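Local coordinates for protein putrescine aminotransferase (Halomonas elongata DSM 2581, PDB 6GWI) that probably transfers amino groups from putrescine and other amines to keto acceptors, using pyridoxal-5'-phosphate as cofactor, at residues R66-A71 and L331-L336; Y291-G296 and P324-V329; F262-E267 and P423-R428. One frame throughout, in Å; residues are numbered along the deposited sequence.

Interaction 1: R66-A71 and L331-L336; sequences RELVEA and LKNLEL
Leu68 lays its CD2 methyl against the surface of helix 324-339, where the near-antiparallel helix 66-78 packs against it in what is probably the large domain of this class-III aminotransferase of fold type I. The two short axes come within 9.5 Å of each other at an angle of 151°. CD2 of Leu68 lies 3.5 Å from the backbone N of Asn333 and 4.0 Å from CB of Lys332, with CD1 of Leu336 and the carbonyl oxygen of Val329 also close, a seat resembling knobs-into-holes packing. On the more open side, the CD1 methyl of Leu336 rests on CB of Glu67 at 3.7 Å, the two side chains crossing at a slant. The Glu67 chain bends at its second torsion (chi2 99°), and its carboxylate makes a salt bridge with Arg65 just before the segment.

Further out, the CB of Asn333 borders the Leu68 methyl, while its amide, carried by a CG anti to the backbone N (chi1 176°), is tied to the loop after Lys285: OD1 hydrogen-bonds Ser289 OG, and ND2 makes weak bonds to the carbonyls of Gly286 and Leu287. Val69 packs on Glu77 of the second subunit. At the C-terminal end of segment 66-71, the CB of Ala71 meets the CB of Lys332 at 3.8 Å.

Interaction 2: Y291-G296 and P324-V329; sequences YLPIGG and PTCAAV
The connection from the cofactor-pocket residue Lys285 into strand 295-300 runs over the first turns of helix 324-339, and here Leu292, Pro293 and Ile294 close around Cys326. The contact is wholly buried and mostly apolar. The CD1 methyl of Leu292 fits between two methyls one helical turn apart, CG2 of Thr325 at 3.6 Å and CG2 of Val329 at 3.7 Å, and its side chain crosses that of Val329 at about a right angle. The sulfur of Cys326, set anti to its own carbonyl carbon (chi1 -58°), points into the extended backbone: SG lies 3.8 Å from CB of Leu292 and 3.1 Å from the carbonyl oxygen of Pro293. Beyond it, Ile294 stretches out with CG1 anti to the backbone N, bringing CD1 within 3.8 Å of CA of Ala327. At the other end, CB of Tyr291 touches CG1 of Val329 at 3.9 Å, while its ring leads away to place OH in hydrogen bonds with Gly62 O and Arg65 N. Pro293 and Cys326 also pack on Cys326 and Pro293 of the second subunit, which puts the contact in the dimer interface, and the Pro293 side chain is about 8 Å from a bound PLP. Helix 66-78 flanks Tyr291 and Val329, helix 91-103 covers Ile294 and Ala327, and strand 295-300 continues between strands 108-114 and 280-283.

Interaction 3: F262-E267 and P423-R428; sequences FGRLGE and PPLVIR
Arg264 and Leu425 form the dense part of this contact between two loops, with the guanidinium gripped at its edge and covered on one face. Its NH1 donates to the carbonyl oxygen of Pro423 at 2.7 Å, with an N-H...O angle of 160° and the oxygen close to the guanidinium plane; NH2 adds a weak bond to the same oxygen at 3.2 Å. The CD2 methyl of Leu425 sits over the centre of the flat group, 3.5 Å from CZ. Bends at chi2 (54°) and chi3 (51°) fold the arginine chain back to this position, and Leu375 O also accepts from NH1. The other methyl of Leu425, CD1, presses on the backbone where the turn begins, 3.3 Å from the carbonyl oxygen of Phe262 and 3.6 Å from C of Gly263, where a beta-carbon would collide with it. An alanine in place of Arg264 would probably leave the carbonyl oxygen of Pro423 without these donors and open a gap beneath the CD2 methyl of Leu425. Away from this core the pairing is loose: Val426 is partly exposed, and Arg428, at the N-cap of helix 429-450, is poorly ordered on the surface, where its modelled salt bridge with Glu430 is less certain. Each loop is built on a type I beta turn, Gly263 to Gly266 and Pro424 to Ile427, and together they join the cofactor-binding large domain to the C-terminal small domain of the fold type I aminotransferases.

How the interactions relate
From the N terminus, residues 66-71 come first and wait until 331-336 for their partner, so interaction 1 closes a loop over much of the large domain. Residues 262-267 arise within that loop but pair with 423-428 beyond it, so interactions 1 and 3 cross along the chain. Interaction 2, a short closure between 291-296 and 324-329, falls inside both spans. It shares helix 324-339 with interaction 1, and the two touch where CD1 of Leu68 meets CD1 of Tyr291 at 3.6 Å. Leu334 on the same helix packs on Phe262, linking interaction 1 to interaction 3. Helix 324-339 therefore connects helix 66-78, the dimer interface and the loop at 262-267 that packs against the C-terminal part of the chain.

Interaction 1: R66-A71 and L331-L336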
loop_
_atom_site.group_PDB
_atom_site.type_symbol
_atom_site.label_atom_id
_atom_site.label_comp_id
_atom_site.label_asym_id
_atom_site.label_seq_id
_atom_site.Cartn_x
_atom_site.Cartn_y
_atom_site.Cartn_z
ATOM N N ARG B 66 -6.295 -25.263 1.736
ATOM C CA ARG B 66 -7.745 -25.114 1.710
ATOM C C ARG B 66 -8.235 -24.211 2.837
ATOM O O ARG B 66 -9.180 -23.437 2.652
ATOM C CB ARG B 66 -8.410 -26.490 1.802
ATOM C CG ARG B 66 -9.670 -26.633 0.948
ATOM C CD ARG B 66 -10.827 -27.251 1.725
ATOM N NE ARG B 66 -11.165 -28.601 1.276
ATOM C CZ ARG B 66 -11.898 -29.460 1.981
ATOM N NH1 ARG B 66 -12.159 -30.666 1.496
ATOM N NH2 ARG B 66 -12.363 -29.117 3.176
ATOM N N GLU B 67 -7.597 -24.288 4.011
ATOM C CA GLU B 67 -8.079 -23.534 5.164
ATOM C C GLU B 67 -8.011 -22.032 4.919
ATOM O O GLU B 67 -8.884 -21.283 5.374
ATOM C CB GLU B 67 -7.274 -23.892 6.416
ATOM C CG GLU B 67 -7.406 -25.336 6.871
ATOM C CD GLU B 67 -6.252 -26.201 6.414
ATOM O OE1 GLU B 67 -5.654 -25.891 5.362
ATOM O OE2 GLU B 67 -5.935 -27.188 7.111
ATOM N N LEU B 68 -6.968 -21.566 4.226
ATOM C CA LEU B 68 -6.873 -20.143 3.921
ATOM C C LEU B 68 -7.941 -19.726 2.918
ATOM O O LEU B 68 -8.503 -18.630 3.022
ATOM C CB LEU B 68 -5.482 -19.801 3.391
ATOM C CG LEU B 68 -4.301 -19.997 4.345
ATOM C CD1 LEU B 68 -3.045 -19.407 3.716
ATOM C CD2 LEU B 68 -4.551 -19.378 5.713
ATOM N N VAL B 69 -8.231 -20.585 1.937
ATOM C CA VAL B 69 -9.304 -20.294 0.990
ATOM C C VAL B 69 -10.631 -20.200 1.728
ATOM O O VAL B 69 -11.439 -19.295 1.488
ATOM C CB VAL B 69 -9.353 -21.366 -0.114
ATOM C CG1 VAL B 69 -10.435 -21.032 -1.133
ATOM C CG2 VAL B 69 -8.001 -21.498 -0.789
ATOM N N GLU B 70 -10.882 -21.150 2.630
ATOM C CA GLU B 70 -12.142 -21.158 3.364
ATOM C C GLU B 70 -12.260 -19.945 4.280
ATOM O O GLU B 70 -13.350 -19.380 4.427
ATOM C CB GLU B 70 -12.275 -22.462 4.152
ATOM C CG GLU B 70 -12.341 -23.703 3.268
ATOM C CD GLU B 70 -12.237 -25.000 4.050
ATOM O OE1 GLU B 70 -12.686 -26.042 3.529
ATOM O OE2 GLU B 70 -11.721 -24.984 5.188
ATOM N N ALA B 71 -11.151 -19.517 4.891
ATOM C CA ALA B 71 -11.194 -18.344 5.759
ATOM C C ALA B 71 -11.600 -17.097 4.981
ATOM O O ALA B 71 -12.402 -16.290 5.464
ATOM C CB ALA B 71 -9.839 -18.133 6.433
ATOM N N LEU B 331 -5.095 -14.188 10.070
ATOM C CA LEU B 331 -5.343 -14.858 11.341
ATOM C C LEU B 331 -5.277 -16.372 11.183
ATOM O O LEU B 331 -4.655 -17.068 11.994
ATOM C CB LEU B 331 -6.704 -14.440 11.894
ATOM C CG LEU B 331 -7.147 -15.128 13.190
ATOM C CD1 LEU B 331 -6.190 -14.820 14.336
ATOM C CD2 LEU B 331 -8.569 -14.716 13.544
ATOM N N LYS B 332 -5.946 -16.904 10.161
ATOM C CA LYS B 332 -5.948 -18.351 9.971
ATOM C C LYS B 332 -4.546 -18.849 9.640
ATOM O O LYS B 332 -4.133 -19.916 10.105
ATOM C CB LYS B 332 -6.934 -18.733 8.870
ATOM C CG LYS B 332 -7.255 -20.221 8.807
ATOM C CD LYS B 332 -7.917 -20.677 10.108
ATOM C CE LYS B 332 -8.887 -21.824 9.892
ATOM N NZ LYS B 332 -9.304 -22.437 11.187
ATOM N N ASN B 333 -3.802 -18.080 8.842
ATOM C CA ASN B 333 -2.423 -18.438 8.523
ATOM C C ASN B 333 -1.575 -18.542 9.787
ATOM O O ASN B 333 -0.849 -19.524 9.980
ATOM C CB ASN B 333 -1.840 -17.408 7.553
ATOM C CG ASN B 333 -0.376 -17.647 7.253
ATOM O OD1 ASN B 333 -0.015 -18.616 6.589
ATOM N ND2 ASN B 333 0.477 -16.748 7.730
ATOM N N LEU B 334 -1.668 -17.547 10.674
ATOM C CA LEU B 334 -0.915 -17.605 11.923
ATOM C C LEU B 334 -1.336 -18.802 12.773
ATOM O O LEU B 334 -0.487 -19.485 13.356
ATOM C CB LEU B 334 -1.088 -16.309 12.714
ATOM C CG LEU B 334 -0.622 -15.019 12.038
ATOM C CD1 LEU B 334 -0.924 -13.833 12.937
ATOM C CD2 LEU B 334 0.862 -15.087 11.712
ATOM N N GLU B 335 -2.645 -19.056 12.878
ATOM C CA GLU B 335 -3.120 -20.185 13.676
ATOM C C GLU B 335 -2.576 -21.506 13.145
ATOM O O GLU B 335 -2.239 -22.408 13.922
ATOM C CB GLU B 335 -4.649 -20.212 13.691
ATOM C CG GLU B 335 -5.289 -19.106 14.515
ATOM C CD GLU B 335 -6.774 -18.941 14.227
ATOM O OE1 GLU B 335 -7.266 -19.525 13.239
ATOM O OE2 GLU B 335 -7.449 -18.215 14.986
ATOM N N LEU B 336 -2.504 -21.647 11.818
ATOM C CA LEU B 336 -1.975 -22.868 11.222
ATOM C C LEU B 336 -0.470 -22.973 11.439
ATOM O O LEU B 336 0.039 -24.031 11.830
ATOM C CB LEU B 336 -2.300 -22.899 9.730
ATOM C CG LEU B 336 -3.771 -23.115 9.378
ATOM C CD1 LEU B 336 -4.000 -22.853 7.900
ATOM C CD2 LEU B 336 -4.204 -24.524 9.751
#

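Interaction 2: Y291-G296 and P324-V329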
loop_
_atom_site.group_PDB
_atom_site.type_symbol
_atom_site.label_atom_id
_atom_site.label_comp_id
_atom_site.label_asym_id
_atom_site.label_seq_id
_atom_site.Cartn_x
_atom_site.Cartn_y
_atom_site.Cartn_z
ATOM N N TYR B 291 -1.499 -14.945 0.609
ATOM C CA TYR B 291 -2.792 -15.255 0.006
ATOM C C TYR B 291 -3.649 -14.009 -0.187
ATOM O O TYR B 291 -4.441 -13.948 -1.134
ATOM C CB TYR B 291 -3.535 -16.281 0.857
ATOM C CG TYR B 291 -3.176 -17.715 0.534
ATOM C CD1 TYR B 291 -1.859 -18.154 0.588
ATOM C CD2 TYR B 291 -4.157 -18.629 0.176
ATOM C CE1 TYR B 291 -1.532 -19.463 0.297
ATOM C CE2 TYR B 291 -3.840 -19.939 -0.119
ATOM C CZ TYR B 291 -2.526 -20.351 -0.055
ATOM O OH TYR B 291 -2.205 -21.657 -0.345
ATOM N N LEU B 292 -3.521 -13.016 0.688
ATOM C CA LEU B 292 -4.197 -11.740 0.485
ATOM C C LEU B 292 -3.297 -10.639 1.020
ATOM O O LEU B 292 -2.516 -10.879 1.950
ATOM C CB LEU B 292 -5.570 -11.696 1.171
ATOM C CG LEU B 292 -6.693 -12.528 0.534
ATOM C CD1 LEU B 292 -7.971 -12.377 1.342
ATOM C CD2 LEU B 292 -6.942 -12.144 -0.927
ATOM N N PRO B 293 -3.366 -9.430 0.454
ATOM C CA PRO B 293 -2.447 -8.368 0.888
ATOM C C PRO B 293 -2.823 -7.833 2.259
ATOM O O PRO B 293 -3.971 -7.458 2.507
ATOM C CB PRO B 293 -2.596 -7.283 -0.189
ATOM C CG PRO B 293 -3.402 -7.874 -1.271
ATOM C CD PRO B 293 -4.201 -9.000 -0.678
ATOM N N ILE B 294 -1.835 -7.787 3.145
ATOM C CA ILE B 294 -2.004 -7.165 4.449
ATOM C C ILE B 294 -0.624 -6.965 5.053
ATOM O O ILE B 294 0.274 -7.796 4.875
ATOM C CB ILE B 294 -2.907 -8.005 5.370
ATOM C CG1 ILE B 294 -3.013 -7.347 6.749
ATOM C CG2 ILE B 294 -2.386 -9.442 5.495
ATOM C CD1 ILE B 294 -4.140 -7.891 7.605
ATOM N N GLY B 295 -0.439 -5.844 5.737
ATOM C CA GLY B 295 0.785 -5.589 6.463
ATOM C C GLY B 295 0.464 -4.828 7.727
ATOM O O GLY B 295 -0.712 -4.661 8.063
ATOM N N GLY B 296 1.484 -4.377 8.443
ATOM C CA GLY B 296 1.249 -3.554 9.613
ATOM C C GLY B 296 2.554 -3.206 10.287
ATOM O O GLY B 296 3.641 -3.564 9.824
ATOM N N PRO B 324 -11.074 -6.670 6.539
ATOM C CA PRO B 324 -11.513 -7.838 7.320
ATOM C C PRO B 324 -11.276 -9.169 6.627
ATOM O O PRO B 324 -10.978 -10.159 7.306
ATOM C CB PRO B 324 -13.010 -7.570 7.539
ATOM C CG PRO B 324 -13.398 -6.640 6.432
ATOM C CD PRO B 324 -12.199 -5.787 6.177
ATOM N N THR B 325 -11.383 -9.233 5.298
ATOM C CA THR B 325 -11.115 -10.495 4.613
ATOM C C THR B 325 -9.628 -10.829 4.645
ATOM O O THR B 325 -9.249 -11.983 4.879
ATOM C CB THR B 325 -11.632 -10.440 3.176
ATOM O OG1 THR B 325 -13.047 -10.207 3.188
ATOM C CG2 THR B 325 -11.351 -11.752 2.445
ATOM N N CYS B 326 -8.768 -9.836 4.405
ATOM C CA CYS B 326 -7.331 -10.069 4.498
ATOM C C CYS B 326 -6.922 -10.434 5.919
ATOM O O CYS B 326 -6.074 -11.310 6.125
ATOM C CB CYS B 326 -6.572 -8.831 4.026
ATOM S SG CYS B 326 -6.974 -8.321 2.337
ATOM N N ALA B 327 -7.507 -9.761 6.916
ATOM C CA ALA B 327 -7.204 -10.071 8.309
ATOM C C ALA B 327 -7.663 -11.476 8.679
ATOM O O ALA B 327 -6.976 -12.184 9.426
ATOM C CB ALA B 327 -7.856 -9.043 9.235
ATOM N N ALA B 328 -8.846 -11.879 8.207
ATOM C CA ALA B 328 -9.325 -13.235 8.451
ATOM C C ALA B 328 -8.348 -14.275 7.910
ATOM O O ALA B 328 -8.098 -15.301 8.554
ATOM C CB ALA B 328 -10.705 -13.418 7.817
ATOM N N VAL B 329 -7.799 -14.034 6.717
ATOM C CA VAL B 329 -6.837 -14.962 6.131
ATOM C C VAL B 329 -5.531 -14.958 6.913
ATOM O O VAL B 329 -4.944 -16.015 7.170
ATOM C CB VAL B 329 -6.614 -14.612 4.647
ATOM C CG1 VAL B 329 -5.352 -15.267 4.111
ATOM C CG2 VAL B 329 -7.808 -15.055 3.835
#

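Interaction 3: F262-E267 and P423-R428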
loop_
_atom_site.group_PDB
_atom_site.type_symbol
_atom_site.label_atom_id
_atom_site.label_comp_id
_atom_site.label_asym_id
_atom_site.label_seq_id
_atom_site.Cartn_x
_atom_site.Cartn_y
_atom_site.Cartn_z
ATOM N N PHE B 262 7.679 -14.552 10.794
ATOM C CA PHE B 262 6.739 -15.660 10.611
ATOM C C PHE B 262 7.406 -16.915 10.044
ATOM O O PHE B 262 6.849 -17.604 9.190
ATOM C CB PHE B 262 5.557 -15.193 9.755
ATOM C CG PHE B 262 4.897 -13.955 10.306
ATOM C CD1 PHE B 262 4.137 -14.025 11.462
ATOM C CD2 PHE B 262 5.085 -12.718 9.709
ATOM C CE1 PHE B 262 3.555 -12.894 11.998
ATOM C CE2 PHE B 262 4.503 -11.582 10.241
ATOM C CZ PHE B 262 3.734 -11.673 11.386
ATOM N N GLY B 263 8.597 -17.232 10.562
ATOM C CA GLY B 263 9.197 -18.544 10.428
ATOM C C GLY B 263 10.433 -18.608 9.556
ATOM O O GLY B 263 11.181 -19.593 9.639
ATOM N N ARG B 264 10.678 -17.583 8.737
ATOM C CA ARG B 264 11.707 -17.664 7.703
ATOM C C ARG B 264 13.044 -18.137 8.261
ATOM O O ARG B 264 13.697 -19.012 7.680
ATOM C CB ARG B 264 11.855 -16.294 7.034
ATOM C CG ARG B 264 12.905 -16.209 5.938
ATOM C CD ARG B 264 12.720 -17.268 4.863
ATOM N NE ARG B 264 11.360 -17.316 4.332
ATOM C CZ ARG B 264 10.908 -18.277 3.531
ATOM N NH1 ARG B 264 11.708 -19.270 3.163
ATOM N NH2 ARG B 264 9.655 -18.249 3.094
ATOM N N LEU B 265 13.459 -17.585 9.400
ATOM C CA LEU B 265 14.759 -17.883 9.984
ATOM C C LEU B 265 14.676 -18.859 11.152
ATOM O O LEU B 265 15.674 -19.057 11.850
ATOM C CB LEU B 265 15.438 -16.594 10.450
ATOM C CG LEU B 265 15.607 -15.483 9.414
ATOM C CD1 LEU B 265 16.274 -14.270 10.048
ATOM C CD2 LEU B 265 16.402 -15.973 8.219
ATOM N N GLY B 266 13.516 -19.462 11.384
ATOM C CA GLY B 266 13.332 -20.354 12.507
ATOM C C GLY B 266 12.749 -19.708 13.739
ATOM O O GLY B 266 12.683 -20.359 14.789
ATOM N N GLU B 267 12.319 -18.454 13.643
ATOM C CA GLU B 267 11.676 -17.755 14.741
ATOM C C GLU B 267 10.458 -17.036 14.184
ATOM O O GLU B 267 10.342 -16.819 12.975
ATOM C CB GLU B 267 12.618 -16.737 15.399
ATOM C CG GLU B 267 14.029 -17.248 15.655
ATOM C CD GLU B 267 14.102 -18.239 16.793
ATOM O OE1 GLU B 267 13.198 -18.222 17.655
ATOM O OE2 GLU B 267 15.062 -19.036 16.827
ATOM N N PRO B 423 12.319 -20.863 0.102
ATOM C CA PRO B 423 11.194 -21.733 -0.276
ATOM C C PRO B 423 10.085 -21.689 0.757
ATOM O O PRO B 423 10.278 -21.170 1.868
ATOM C CB PRO B 423 11.833 -23.130 -0.350
ATOM C CG PRO B 423 13.040 -23.048 0.527
ATOM C CD PRO B 423 13.532 -21.629 0.445
ATOM N N PRO B 424 8.903 -22.208 0.424
ATOM C CA PRO B 424 7.838 -22.300 1.428
ATOM C C PRO B 424 8.315 -23.056 2.656
ATOM O O PRO B 424 9.126 -23.980 2.568
ATOM C CB PRO B 424 6.719 -23.049 0.694
ATOM C CG PRO B 424 6.947 -22.707 -0.750
ATOM C CD PRO B 424 8.442 -22.638 -0.910
ATOM N N LEU B 425 7.816 -22.638 3.818
ATOM C CA LEU B 425 8.249 -23.253 5.066
ATOM C C LEU B 425 7.710 -24.664 5.238
ATOM O O LEU B 425 8.157 -25.371 6.147
ATOM C CB LEU B 425 7.824 -22.380 6.244
ATOM C CG LEU B 425 8.258 -20.914 6.159
ATOM C CD1 LEU B 425 7.995 -20.220 7.484
ATOM C CD2 LEU B 425 9.727 -20.761 5.757
ATOM N N VAL B 426 6.775 -25.090 4.388
ATOM C CA VAL B 426 6.243 -26.446 4.428
ATOM C C VAL B 426 6.906 -27.342 3.388
ATOM O O VAL B 426 6.399 -28.430 3.095
ATOM C CB VAL B 426 4.716 -26.446 4.249
ATOM C CG1 VAL B 426 4.057 -25.629 5.352
ATOM C CG2 VAL B 426 4.329 -25.918 2.871
ATOM N N ILE B 427 8.031 -26.905 2.813
ATOM C CA ILE B 427 8.719 -27.719 1.822
ATOM C C ILE B 427 9.124 -29.040 2.457
ATOM O O ILE B 427 9.545 -29.093 3.620
ATOM C CB ILE B 427 9.935 -26.962 1.261
ATOM C CG1 ILE B 427 10.539 -27.725 0.077
ATOM C CG2 ILE B 427 10.989 -26.752 2.346
ATOM C CD1 ILE B 427 11.620 -26.954 -0.676
ATOM N N ARG B 428 9.003 -30.117 1.692
ATOM C CA ARG B 428 9.366 -31.430 2.192
ATOM C C ARG B 428 10.852 -31.681 1.963
ATOM O O ARG B 428 11.501 -31.031 1.141
ATOM C CB ARG B 428 8.552 -32.525 1.499
ATOM C CG ARG B 428 7.123 -32.677 1.990
ATOM C CD ARG B 428 6.434 -33.827 1.269
ATOM N NE ARG B 428 5.566 -34.602 2.152
ATOM C CZ ARG B 428 6.004 -35.473 3.057
ATOM N NH1 ARG B 428 7.305 -35.679 3.214
ATOM N NH2 ARG B 428 5.138 -36.135 3.813
#